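Local coordinates for major capsid protein (Faustovirus, PDB 5J7O), which probably forms the protein shell of this large dsDNA virus, with double jelly-roll subunits that associate as trimers, at residues B[27-32]-B[44-49]; B[569-574]-B[582-587]; B[300-303]-B[307-310]; B[207-212]-B[220-225]. All coordinates share one frame; numbering follows the deposited sequence.

Overall arrangement
Contacts 2, 3 and 4 lie in the body of the subunit, while contact 1 sits far out on the N-terminal arm. The centre of contact 1 is about 58 Å from the centre of the chain and 44 to 53 Å from the centres of the others. Contacts 3 and 4 touch: Leu300 CD2 is 4.1 Å from Trp222 CH2 and packs on Tyr209 as well. Contact 2 is not in touch with either, its nearest atoms being about 10 Å from contact 3 and about 7 Å from contact 4. All four contacts reach neighbouring subunits of the trimer, and contact 1 also meets two bound peptides.

Contact 1: B[27-32]-B[44-49]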
loop_
_atom_site.group_PDB
_atom_site.type_symbol
_atom_site.label_atom_id
_atom_site.label_comp_id
_atom_site.label_asym_id
_atom_site.label_seq_id
_atom_site.Cartn_x
_atom_site.Cartn_y
_atom_site.Cartn_z
ATOM N N ASP B 27 16.371 39.158 30.603
ATOM C CA ASP B 27 17.151 40.391 30.598
ATOM C C ASP B 27 16.735 41.301 29.451
ATOM O O ASP B 27 16.698 42.527 29.605
ATOM C CB ASP B 27 18.643 40.071 30.512
ATOM C CG ASP B 27 19.189 39.487 31.799
ATOM O OD1 ASP B 27 18.662 39.831 32.878
ATOM O OD2 ASP B 27 20.146 38.688 31.731
ATOM N N ARG B 28 16.417 40.720 28.292
ATOM C CA ARG B 28 15.971 41.530 27.165
ATOM C C ARG B 28 14.613 42.163 27.443
ATOM O O ARG B 28 14.382 43.325 27.092
ATOM C CB ARG B 28 15.924 40.683 25.892
ATOM C CG ARG B 28 17.273 40.119 25.483
ATOM C CD ARG B 28 17.326 39.805 23.995
ATOM N NE ARG B 28 16.758 40.885 23.193
ATOM C CZ ARG B 28 15.688 40.751 22.416
ATOM N NH1 ARG B 28 15.079 39.578 22.322
ATOM N NH2 ARG B 28 15.235 41.787 21.724
ATOM N N ILE B 29 13.708 41.419 28.080
ATOM C CA ILE B 29 12.392 41.961 28.401
ATOM C C ILE B 29 12.508 43.055 29.455
ATOM O O ILE B 29 11.952 44.149 29.301
ATOM C CB ILE B 29 11.446 40.837 28.858
ATOM C CG1 ILE B 29 11.177 39.864 27.709
ATOM C CG2 ILE B 29 10.146 41.417 29.397
ATOM C CD1 ILE B 29 10.389 38.641 28.123
ATOM N N LYS B 30 13.229 42.772 30.545
ATOM C CA LYS B 30 13.403 43.764 31.602
ATOM C C LYS B 30 14.061 45.030 31.069
ATOM O O LYS B 30 13.707 46.143 31.477
ATOM C CB LYS B 30 14.225 43.170 32.746
ATOM C CG LYS B 30 14.675 44.185 33.782
ATOM C CD LYS B 30 15.314 43.505 34.979
ATOM C CE LYS B 30 14.328 42.573 35.663
ATOM N NZ LYS B 30 14.902 41.959 36.891
ATOM N N SER B 31 15.017 44.879 30.153
ATOM C CA SER B 31 15.637 46.040 29.524
ATOM C C SER B 31 14.625 46.806 28.680
ATOM O O SER B 31 14.406 48.005 28.886
ATOM C CB SER B 31 16.828 45.594 28.674
ATOM O OG SER B 31 17.321 46.658 27.881
ATOM N N ILE B 32 13.980 46.113 27.736
ATOM C CA ILE B 32 13.079 46.769 26.786
ATOM C C ILE B 32 11.990 47.545 27.517
ATOM O O ILE B 32 11.611 48.648 27.101
ATOM C CB ILE B 32 12.487 45.730 25.814
ATOM C CG1 ILE B 32 13.549 45.277 24.809
ATOM C CG2 ILE B 32 11.280 46.297 25.083
ATOM C CD1 ILE B 32 13.095 44.148 23.909
ATOM N N PRO B 44 5.035 49.941 28.350
ATOM C CA PRO B 44 6.433 49.488 28.309
ATOM C C PRO B 44 6.616 48.036 27.897
ATOM O O PRO B 44 7.760 47.628 27.656
ATOM C CB PRO B 44 6.902 49.704 29.753
ATOM C CG PRO B 44 5.665 49.512 30.565
ATOM C CD PRO B 44 4.524 50.042 29.728
ATOM N N THR B 45 5.548 47.248 27.804
ATOM C CA THR B 45 5.705 45.837 27.479
ATOM C C THR B 45 6.226 45.677 26.050
ATOM O O THR B 45 5.808 46.409 25.148
ATOM C CB THR B 45 4.382 45.088 27.644
ATOM O OG1 THR B 45 3.353 45.751 26.900
ATOM C CG2 THR B 45 3.988 45.028 29.114
ATOM N N PRO B 46 7.140 44.737 25.820
ATOM C CA PRO B 46 7.803 44.640 24.513
ATOM C C PRO B 46 6.854 44.208 23.403
ATOM O O PRO B 46 5.692 43.856 23.616
ATOM C CB PRO B 46 8.891 43.588 24.745
ATOM C CG PRO B 46 9.117 43.588 26.222
ATOM C CD PRO B 46 7.782 43.883 26.832
ATOM N N THR B 47 7.393 44.242 22.188
ATOM C CA THR B 47 6.712 43.823 20.973
ATOM C C THR B 47 7.141 42.404 20.612
ATOM O O THR B 47 8.283 42.008 20.852
ATOM C CB THR B 47 7.028 44.800 19.829
ATOM O OG1 THR B 47 6.221 45.977 19.965
ATOM C CG2 THR B 47 6.791 44.184 18.456
ATOM N N LEU B 48 6.202 41.627 20.057
ATOM C CA LEU B 48 6.521 40.262 19.642
ATOM C C LEU B 48 7.711 40.214 18.690
ATOM O O LEU B 48 8.501 39.263 18.733
ATOM C CB LEU B 48 5.300 39.611 18.992
ATOM C CG LEU B 48 4.170 39.251 19.955
ATOM C CD1 LEU B 48 3.001 38.626 19.212
ATOM C CD2 LEU B 48 4.673 38.318 21.045
ATOM N N VAL B 49 7.854 41.218 17.822
ATOM C CA VAL B 49 9.043 41.303 16.978
ATOM C C VAL B 49 10.291 41.512 17.829
ATOM O O VAL B 49 11.345 40.925 17.559
ATOM C CB VAL B 49 8.874 42.417 15.927
ATOM C CG1 VAL B 49 10.164 42.624 15.146
ATOM C CG2 VAL B 49 7.728 42.084 14.984
#
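Ile29 and Ile32 turn their CG2 branches anti to the backbone N (chi1 -65° and -73°, measured to CG1), and both branches meet the ring of Pro46. Two successive helices of the N-terminal arm, joined by a loop, meet here. Helix 22-38 supplies the isoleucines, one turn apart, and Pro46 lies on the loop just ahead of helix 48-52. The proline side chain crosses Ile29 at about a right angle and Ile32 at a slant. Its CG reaches Ile29 CG2 at 4.0 Å. No hydrogen bond joins the two segments, so the grip is apolar. Ile408 of the second subunit packs on both Ile29 and Pro46, and the carbonyl oxygens of Thr45 and Pro46 take hydrogen bonds from Arg412 of that subunit. The small apolar cluster is thus part of a subunit interface. On the helix, Ser31 OG is hydrogen-bonded to the backbone of a bound peptide, and Arg28 NH2 reaches on to Asp50 O in the second helix. The tightest point is Ile32 CG2, which sits equally close to two ring atoms of Pro46, 3.6 Å from CB and 3.6 Å from CG.

Contact 2: B[569-574]-B[582-587]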
loop_
_atom_site.group_PDB
_atom_site.type_symbol
_atom_site.label_atom_id
_atom_site.label_comp_id
_atom_site.label_asym_id
_atom_site.label_seq_id
_atom_site.Cartn_x
_atom_site.Cartn_y
_atom_site.Cartn_z
ATOM N N LEU B 569 20.733 9.866 -10.875
ATOM C CA LEU B 569 22.063 10.435 -10.672
ATOM C C LEU B 569 21.900 11.863 -10.160
ATOM O O LEU B 569 21.558 12.765 -10.926
ATOM C CB LEU B 569 22.868 10.413 -11.970
ATOM C CG LEU B 569 22.787 9.185 -12.883
ATOM C CD1 LEU B 569 23.616 9.409 -14.140
ATOM C CD2 LEU B 569 23.242 7.931 -12.166
ATOM N N ASN B 570 22.166 12.072 -8.874
ATOM C CA ASN B 570 21.884 13.342 -8.218
ATOM C C ASN B 570 23.137 14.205 -8.125
ATOM O O ASN B 570 24.236 13.704 -7.867
ATOM C CB ASN B 570 21.309 13.110 -6.819
ATOM C CG ASN B 570 20.906 14.399 -6.134
ATOM O OD1 ASN B 570 20.706 15.426 -6.781
ATOM N ND2 ASN B 570 20.782 14.350 -4.813
ATOM N N PHE B 571 22.958 15.514 -8.327
ATOM C CA PHE B 571 24.044 16.479 -8.217
ATOM C C PHE B 571 23.656 17.697 -7.386
ATOM O O PHE B 571 24.437 18.654 -7.309
ATOM C CB PHE B 571 24.512 16.928 -9.606
ATOM C CG PHE B 571 24.808 15.792 -10.538
ATOM C CD1 PHE B 571 25.999 15.092 -10.440
ATOM C CD2 PHE B 571 23.896 15.424 -11.512
ATOM C CE1 PHE B 571 26.275 14.047 -11.300
ATOM C CE2 PHE B 571 24.167 14.380 -12.374
ATOM C CZ PHE B 571 25.358 13.690 -12.267
ATOM N N CYS B 572 22.475 17.693 -6.774
ATOM C CA CYS B 572 22.039 18.768 -5.898
ATOM C C CYS B 572 21.616 18.180 -4.558
ATOM O O CYS B 572 21.387 16.975 -4.428
ATOM C CB CYS B 572 20.881 19.569 -6.511
ATOM S SG CYS B 572 19.357 18.628 -6.731
ATOM N N LEU B 573 21.513 19.053 -3.555
ATOM C CA LEU B 573 21.162 18.596 -2.216
ATOM C C LEU B 573 19.667 18.363 -2.054
ATOM O O LEU B 573 19.263 17.508 -1.259
ATOM C CB LEU B 573 21.644 19.600 -1.169
ATOM C CG LEU B 573 23.146 19.635 -0.886
ATOM C CD1 LEU B 573 23.464 20.688 0.162
ATOM C CD2 LEU B 573 23.633 18.265 -0.440
ATOM N N TYR B 574 18.834 19.100 -2.784
ATOM C CA TYR B 574 17.382 19.044 -2.610
ATOM C C TYR B 574 16.698 18.981 -3.967
ATOM O O TYR B 574 16.091 19.957 -4.425
ATOM C CB TYR B 574 16.896 20.243 -1.793
ATOM C CG TYR B 574 17.625 20.376 -0.479
ATOM C CD1 TYR B 574 17.317 19.549 0.591
ATOM C CD2 TYR B 574 18.636 21.313 -0.315
ATOM C CE1 TYR B 574 17.986 19.657 1.792
ATOM C CE2 TYR B 574 19.311 21.430 0.884
ATOM C CZ TYR B 574 18.981 20.599 1.934
ATOM O OH TYR B 574 19.649 20.710 3.131
ATOM N N GLY B 582 22.892 23.026 -6.002
ATOM C CA GLY B 582 24.000 22.279 -6.575
ATOM C C GLY B 582 23.688 21.874 -8.000
ATOM O O GLY B 582 22.531 21.664 -8.376
ATOM N N HIS B 583 24.736 21.759 -8.812
ATOM C CA HIS B 583 24.578 21.406 -10.217
ATOM C C HIS B 583 25.934 21.006 -10.781
ATOM O O HIS B 583 26.979 21.231 -10.166
ATOM C CB HIS B 583 23.982 22.563 -11.025
ATOM C CG HIS B 583 24.796 23.819 -10.974
ATOM N ND1 HIS B 583 24.593 24.799 -10.027
ATOM C CD2 HIS B 583 25.812 24.255 -11.754
ATOM C CE1 HIS B 583 25.451 25.785 -10.225
ATOM N NE2 HIS B 583 26.201 25.480 -11.267
ATOM N N VAL B 584 25.897 20.397 -11.962
ATOM C CA VAL B 584 27.095 20.138 -12.752
ATOM C C VAL B 584 27.274 21.304 -13.714
ATOM O O VAL B 584 26.369 21.624 -14.489
ATOM C CB VAL B 584 26.993 18.807 -13.510
ATOM C CG1 VAL B 584 28.162 18.656 -14.472
ATOM C CG2 VAL B 584 26.958 17.649 -12.540
ATOM N N ASN B 585 28.442 21.936 -13.669
ATOM C CA ASN B 585 28.653 23.172 -14.401
ATOM C C ASN B 585 28.926 22.898 -15.878
ATOM O O ASN B 585 29.261 21.783 -16.280
ATOM C CB ASN B 585 29.790 23.958 -13.762
ATOM C CG ASN B 585 31.123 23.217 -13.854
ATOM O OD1 ASN B 585 31.384 22.513 -14.830
ATOM N ND2 ASN B 585 31.959 23.362 -12.835
ATOM N N ILE B 586 28.761 23.946 -16.688
ATOM C CA ILE B 586 28.622 23.774 -18.134
ATOM C C ILE B 586 29.915 23.268 -18.759
ATOM O O ILE B 586 29.889 22.488 -19.720
ATOM C CB ILE B 586 28.152 25.090 -18.782
ATOM C CG1 ILE B 586 26.767 25.466 -18.260
ATOM C CG2 ILE B 586 28.137 24.980 -20.303
ATOM C CD1 ILE B 586 26.050 26.511 -19.095
ATOM N N SER B 587 31.065 23.693 -18.229
ATOM C CA SER B 587 32.339 23.233 -18.769
ATOM C C SER B 587 32.421 21.714 -18.748
ATOM O O SER B 587 32.806 21.086 -19.740
ATOM C CB SER B 587 33.492 23.850 -17.978
ATOM O OG SER B 587 33.439 23.465 -16.615
#
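Phe571 reaches across to Val584, and the valine methyl CG2 lies over one face of its ring. Starting at the root, Phe571 CB is 3.9 Å from Val584 CG2. The next atom, CG, is nearer to the methyl, and CD1 is nearest at 3.4 Å. CD2 and CE1 are each a little farther, so the methyl sits over the near part of the ring, offset toward the rim. It lies 3.6 Å from the ring centroid and 22° off the ring normal, a CH-pi contact. Val584 has CG1 anti to the backbone N (chi1 172°), which puts CG2 beside that N and over the ring. Next to this pair the backbones come close: Cys572 CB is 3.3 Å from Gly582 O. Gly582 has a positive phi, a backbone shape open chiefly to glycine. Asn570 OD1 accepts from Cys572 N at 2.9 Å and forms an Asx turn that bends the chain just after the strand ends. At the other end, Asn585 is the N-cap of helix 586-589, its OD1 bonded to Arg588 N and to Ser587 OG. The CB of His583 is directed away from segment 569-574, and its NE2 bonds Asp16 of the second subunit. Phe571 and Val584 both pack on Phe592 of strand 592-597, and Phe571 also meets Val529 of strand 526-531 and Ile447 of strand 444-453, so the pair lies between two four-stranded antiparallel sheets, probably those of the second jelly roll.

Contact 3: B[300-303]-B[307-310]; sequences LFWF and RLAI
Ile310 sends its CD1 methyl in among two aromatic rings, those of Phe303 and Trp302. The methyl is 3.5 Å from Phe303 CD2 and 3.9 Å from Trp302 CZ2. The isoleucine chain crosses the tryptophan at about a right angle and meets the phenylalanine at a slant. Phe303 CB also rests 3.5 Å from the backbone oxygen of Leu308. At the pyrrole end of the indole, Leu308 CD1 lies at the ring edge, 4.2 Å from Trp302 CD1. A water lies between the segments. It accepts from Trp302 NE1 at 3.0 Å, but its 2.5 Å separation from Leu308 O is improbably short, so the length of this second link is doubtful. The water thus gives the indole N-H an acceptor. The two rings also pack on each other. Both have CG placed between the backbone N and the carbonyl carbon (chi1 83° for Trp302 and 52° for Phe303), and this brings Phe303 CD2 over one face of the indole, 3.6 Å above its plane. Further out, Phe191 meets Phe303 edge-to-face and touches Trp302 and Ile310 too. Leu198 packs on Trp302 as well. Ser101 OG bonds Phe303 O, and Ile310 shares backbone hydrogen bonding with Phe100. Asp305, between the segments, forms a salt bridge with Arg307. The whole is a loop that folds back on itself, with its aromatic residues packed against strand 186-193. It joins strands 293-298 and 310-311, which both pair antiparallel with strand 99-109 in what is probably the first jelly roll of this double jelly-roll protein.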
loop_
_atom_site.group_PDB
_atom_site.type_symbol
_atom_site.label_atom_id
_atom_site.label_comp_id
_atom_site.label_asym_id
_atom_site.label_seq_id
_atom_site.Cartn_x
_atom_site.Cartn_y
_atom_site.Cartn_z
ATOM N N LEU B 300 3.799 18.276 -17.696
ATOM C CA LEU B 300 4.795 18.271 -16.624
ATOM C C LEU B 300 5.903 19.296 -16.883
ATOM O O LEU B 300 7.090 18.975 -16.925
ATOM C CB LEU B 300 5.372 16.869 -16.466
ATOM C CG LEU B 300 4.369 15.714 -16.496
ATOM C CD1 LEU B 300 5.052 14.424 -16.923
ATOM C CD2 LEU B 300 3.701 15.542 -15.141
ATOM N N PHE B 301 5.498 20.553 -17.041
ATOM C CA PHE B 301 6.452 21.641 -17.186
ATOM C C PHE B 301 6.734 22.292 -15.831
ATOM O O PHE B 301 6.044 22.052 -14.838
ATOM C CB PHE B 301 5.943 22.681 -18.183
ATOM C CG PHE B 301 5.900 22.193 -19.605
ATOM C CD1 PHE B 301 7.066 21.862 -20.275
ATOM C CD2 PHE B 301 4.694 22.089 -20.279
ATOM C CE1 PHE B 301 7.029 21.421 -21.584
ATOM C CE2 PHE B 301 4.651 21.649 -21.589
ATOM C CZ PHE B 301 5.820 21.314 -22.242
ATOM N N TRP B 302 7.773 23.132 -15.804
ATOM C CA TRP B 302 8.209 23.723 -14.541
ATOM C C TRP B 302 7.182 24.717 -14.011
ATOM O O TRP B 302 7.007 24.841 -12.794
ATOM C CB TRP B 302 9.574 24.399 -14.716
ATOM C CG TRP B 302 9.471 25.783 -15.270
ATOM C CD1 TRP B 302 9.406 26.945 -14.560
ATOM C CD2 TRP B 302 9.384 26.150 -16.651
ATOM N NE1 TRP B 302 9.290 28.016 -15.412
ATOM C CE2 TRP B 302 9.274 27.554 -16.702
ATOM C CE3 TRP B 302 9.392 25.430 -17.849
ATOM C CZ2 TRP B 302 9.175 28.250 -17.901
ATOM C CZ3 TRP B 302 9.293 26.123 -19.038
ATOM C CH2 TRP B 302 9.185 27.519 -19.056
ATOM N N PHE B 303 6.463 25.404 -14.903
ATOM C CA PHE B 303 5.599 26.504 -14.487
ATOM C C PHE B 303 4.294 25.983 -13.906
ATOM O O PHE B 303 3.304 26.714 -13.828
ATOM C CB PHE B 303 5.329 27.460 -15.655
ATOM C CG PHE B 303 4.823 26.789 -16.895
ATOM C CD1 PHE B 303 3.480 26.469 -17.038
ATOM C CD2 PHE B 303 5.688 26.496 -17.933
ATOM C CE1 PHE B 303 3.017 25.860 -18.192
ATOM C CE2 PHE B 303 5.231 25.893 -19.091
ATOM C CZ PHE B 303 3.893 25.571 -19.219
ATOM N N ARG B 307 4.227 29.594 -7.679
ATOM C CA ARG B 307 5.259 30.614 -7.523
ATOM C C ARG B 307 5.908 30.971 -8.854
ATOM O O ARG B 307 6.404 32.092 -9.024
ATOM C CB ARG B 307 6.322 30.128 -6.539
ATOM C CG ARG B 307 5.854 29.998 -5.101
ATOM C CD ARG B 307 6.932 29.349 -4.245
ATOM N NE ARG B 307 7.208 27.977 -4.661
ATOM C CZ ARG B 307 8.106 27.190 -4.078
ATOM N NH1 ARG B 307 8.823 27.644 -3.059
ATOM N NH2 ARG B 307 8.295 25.952 -4.516
ATOM N N LEU B 308 5.911 30.040 -9.808
ATOM C CA LEU B 308 6.634 30.193 -11.063
ATOM C C LEU B 308 5.698 30.404 -12.248
ATOM O O LEU B 308 6.032 30.047 -13.381
ATOM C CB LEU B 308 7.528 28.979 -11.300
ATOM C CG LEU B 308 8.323 28.551 -10.067
ATOM C CD1 LEU B 308 9.136 27.300 -10.354
ATOM C CD2 LEU B 308 9.215 29.687 -9.592
ATOM N N ALA B 309 4.521 30.974 -12.001
ATOM C CA ALA B 309 3.608 31.295 -13.087
ATOM C C ALA B 309 4.271 32.260 -14.063
ATOM O O ALA B 309 5.071 33.117 -13.679
ATOM C CB ALA B 309 2.314 31.895 -12.537
ATOM N N ILE B 310 3.939 32.107 -15.340
ATOM C CA ILE B 310 4.575 32.871 -16.407
ATOM C C ILE B 310 3.771 34.136 -16.667
ATOM O O ILE B 310 2.552 34.078 -16.867
ATOM C CB ILE B 310 4.701 32.026 -17.685
ATOM C CG1 ILE B 310 5.595 30.812 -17.432
ATOM C CG2 ILE B 310 5.245 32.867 -18.830
ATOM C CD1 ILE B 310 5.794 29.943 -18.650
HETATM O O HOH W 1 8.362 30.557 -14.225
#

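Contact 4: B[207-212]-B[220-225]; sequences IMYNKF and TGWKRL
Helices 203-212 and 216-225 follow one another in the chain and come closest here at Asn210 and Trp222, whose CA atoms are 8.7 Å apart. The gap is filled by side chains, chiefly the indole of Trp222. Its CG stands anti to the backbone N (chi1 171°), and the ring reaches across to the first helix. Trp222 NE1 donates to Asn210 OD1 at 2.8 Å with an N-H...O angle of 157°. The oxygen lies at the ring edge, in the indole plane, and the N-H meets it in the carbonyl plane on a lone pair. The amide and the indole are nearly coplanar. Tyr209 comes in obliquely, its CE1 over one face of the indole and its CD1 3.8 Å from Trp222 CH2. The tyrosine ring and the six-membered ring are inclined at 46°, with centroids 5.3 Å apart. Leu183 of helix 181-185 touches both Asn210 and Trp222. Trp551 of the second subunit meets the indole and packs on Tyr209, so the pair of helices borders the trimer interface. The hydrogen bond satisfies the one polar atom of a buried indole, and, with Tyr209 CE1 against its face, it should limit how the ring can turn.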
loop_
_atom_site.group_PDB
_atom_site.type_symbol
_atom_site.label_atom_id
_atom_site.label_comp_id
_atom_site.label_asym_id
_atom_site.label_seq_id
_atom_site.Cartn_x
_atom_site.Cartn_y
_atom_site.Cartn_z
ATOM N N ILE B 207 7.372 8.636 -17.968
ATOM C CA ILE B 207 7.486 7.431 -17.153
ATOM C C ILE B 207 8.549 7.602 -16.073
ATOM O O ILE B 207 8.465 6.969 -15.017
ATOM C CB ILE B 207 7.762 6.192 -18.023
ATOM C CG1 ILE B 207 9.144 6.268 -18.673
ATOM C CG2 ILE B 207 6.684 6.039 -19.075
ATOM C CD1 ILE B 207 9.551 4.996 -19.387
ATOM N N MET B 208 9.554 8.451 -16.305
ATOM C CA MET B 208 10.495 8.771 -15.237
ATOM C C MET B 208 9.797 9.507 -14.102
ATOM O O MET B 208 10.058 9.241 -12.923
ATOM C CB MET B 208 11.656 9.603 -15.782
ATOM C CG MET B 208 12.578 8.852 -16.727
ATOM S SD MET B 208 13.312 7.386 -15.980
ATOM C CE MET B 208 14.479 6.909 -17.253
ATOM N N TYR B 209 8.899 10.436 -14.442
ATOM C CA TYR B 209 8.102 11.111 -13.423
ATOM C C TYR B 209 7.168 10.132 -12.724
ATOM O O TYR B 209 6.986 10.202 -11.501
ATOM C CB TYR B 209 7.309 12.255 -14.055
ATOM C CG TYR B 209 6.529 13.097 -13.069
ATOM C CD1 TYR B 209 5.279 12.695 -12.613
ATOM C CD2 TYR B 209 7.037 14.303 -12.603
ATOM C CE1 TYR B 209 4.565 13.460 -11.715
ATOM C CE2 TYR B 209 6.327 15.078 -11.706
ATOM C CZ TYR B 209 5.092 14.652 -11.266
ATOM O OH TYR B 209 4.381 15.418 -10.373
ATOM N N ASN B 210 6.558 9.221 -13.486
ATOM C CA ASN B 210 5.679 8.218 -12.892
ATOM C C ASN B 210 6.414 7.373 -11.859
ATOM O O ASN B 210 5.813 6.931 -10.874
ATOM C CB ASN B 210 5.093 7.333 -13.995
ATOM C CG ASN B 210 4.217 6.219 -13.455
ATOM O OD1 ASN B 210 3.121 6.462 -12.953
ATOM N ND2 ASN B 210 4.692 4.985 -13.577
ATOM N N LYS B 211 7.718 7.159 -12.053
ATOM C CA LYS B 211 8.472 6.296 -11.154
ATOM C C LYS B 211 9.020 7.047 -9.945
ATOM O O LYS B 211 9.149 6.457 -8.867
ATOM C CB LYS B 211 9.626 5.630 -11.910
ATOM C CG LYS B 211 9.206 4.727 -13.070
ATOM C CD LYS B 211 10.410 4.328 -13.917
ATOM C CE LYS B 211 9.995 3.798 -15.284
ATOM N NZ LYS B 211 9.243 2.513 -15.202
ATOM N N PHE B 212 9.332 8.337 -10.088
ATOM C CA PHE B 212 10.114 9.043 -9.082
ATOM C C PHE B 212 9.365 10.132 -8.328
ATOM O O PHE B 212 9.865 10.585 -7.294
ATOM C CB PHE B 212 11.360 9.675 -9.723
ATOM C CG PHE B 212 12.469 8.702 -9.987
ATOM C CD1 PHE B 212 13.272 8.246 -8.954
ATOM C CD2 PHE B 212 12.718 8.254 -11.273
ATOM C CE1 PHE B 212 14.298 7.353 -9.199
ATOM C CE2 PHE B 212 13.742 7.363 -11.524
ATOM C CZ PHE B 212 14.533 6.910 -10.486
ATOM N N THR B 220 -3.382 7.334 -6.351
ATOM C CA THR B 220 -4.703 6.960 -6.850
ATOM C C THR B 220 -5.233 7.994 -7.838
ATOM O O THR B 220 -5.715 7.645 -8.922
ATOM C CB THR B 220 -5.677 6.773 -5.686
ATOM O OG1 THR B 220 -5.367 5.556 -4.994
ATOM C CG2 THR B 220 -7.114 6.715 -6.185
ATOM N N GLY B 221 -5.143 9.277 -7.484
ATOM C CA GLY B 221 -5.561 10.315 -8.411
ATOM C C GLY B 221 -4.689 10.372 -9.650
ATOM O O GLY B 221 -5.182 10.602 -10.757
ATOM N N TRP B 222 -3.382 10.158 -9.481
ATOM C CA TRP B 222 -2.467 10.152 -10.619
ATOM C C TRP B 222 -2.835 9.059 -11.616
ATOM O O TRP B 222 -2.896 9.302 -12.827
ATOM C CB TRP B 222 -1.031 9.978 -10.121
ATOM C CG TRP B 222 -0.005 9.747 -11.194
ATOM C CD1 TRP B 222 0.632 8.575 -11.477
ATOM C CD2 TRP B 222 0.515 10.717 -12.112
ATOM N NE1 TRP B 222 1.512 8.752 -12.517
ATOM C CE2 TRP B 222 1.457 10.059 -12.927
ATOM C CE3 TRP B 222 0.270 12.076 -12.330
ATOM C CZ2 TRP B 222 2.155 10.712 -13.939
ATOM C CZ3 TRP B 222 0.965 12.723 -13.336
ATOM C CH2 TRP B 222 1.896 12.042 -14.127
ATOM N N LYS B 223 -3.094 7.846 -11.121
ATOM C CA LYS B 223 -3.470 6.748 -12.007
ATOM C C LYS B 223 -4.772 7.048 -12.741
ATOM O O LYS B 223 -4.913 6.723 -13.926
ATOM C CB LYS B 223 -3.591 5.448 -11.214
ATOM C CG LYS B 223 -2.258 4.850 -10.795
ATOM C CD LYS B 223 -2.450 3.516 -10.093
ATOM C CE LYS B 223 -1.120 2.811 -9.877
ATOM N NZ LYS B 223 -1.287 1.516 -9.160
ATOM N N ARG B 224 -5.734 7.671 -12.057
ATOM C CA ARG B 224 -7.001 7.992 -12.706
ATOM C C ARG B 224 -6.837 9.087 -13.752
ATOM O O ARG B 224 -7.583 9.117 -14.737
ATOM C CB ARG B 224 -8.042 8.402 -11.663
ATOM C CG ARG B 224 -8.391 7.306 -10.668
ATOM C CD ARG B 224 -9.803 7.476 -10.132
ATOM N NE ARG B 224 -10.179 6.394 -9.225
ATOM C CZ ARG B 224 -10.510 6.565 -7.949
ATOM N NH1 ARG B 224 -10.527 7.781 -7.422
ATOM N NH2 ARG B 224 -10.837 5.519 -7.202
ATOM N N LEU B 225 -5.871 9.990 -13.562
ATOM C CA LEU B 225 -5.646 11.048 -14.541
ATOM C C LEU B 225 -5.136 10.486 -15.861
ATOM O O LEU B 225 -5.525 10.958 -16.936
ATOM C CB LEU B 225 -4.660 12.077 -13.988
ATOM C CG LEU B 225 -5.153 13.003 -12.876
ATOM C CD1 LEU B 225 -4.010 13.861 -12.353
ATOM C CD2 LEU B 225 -6.296 13.870 -13.371
#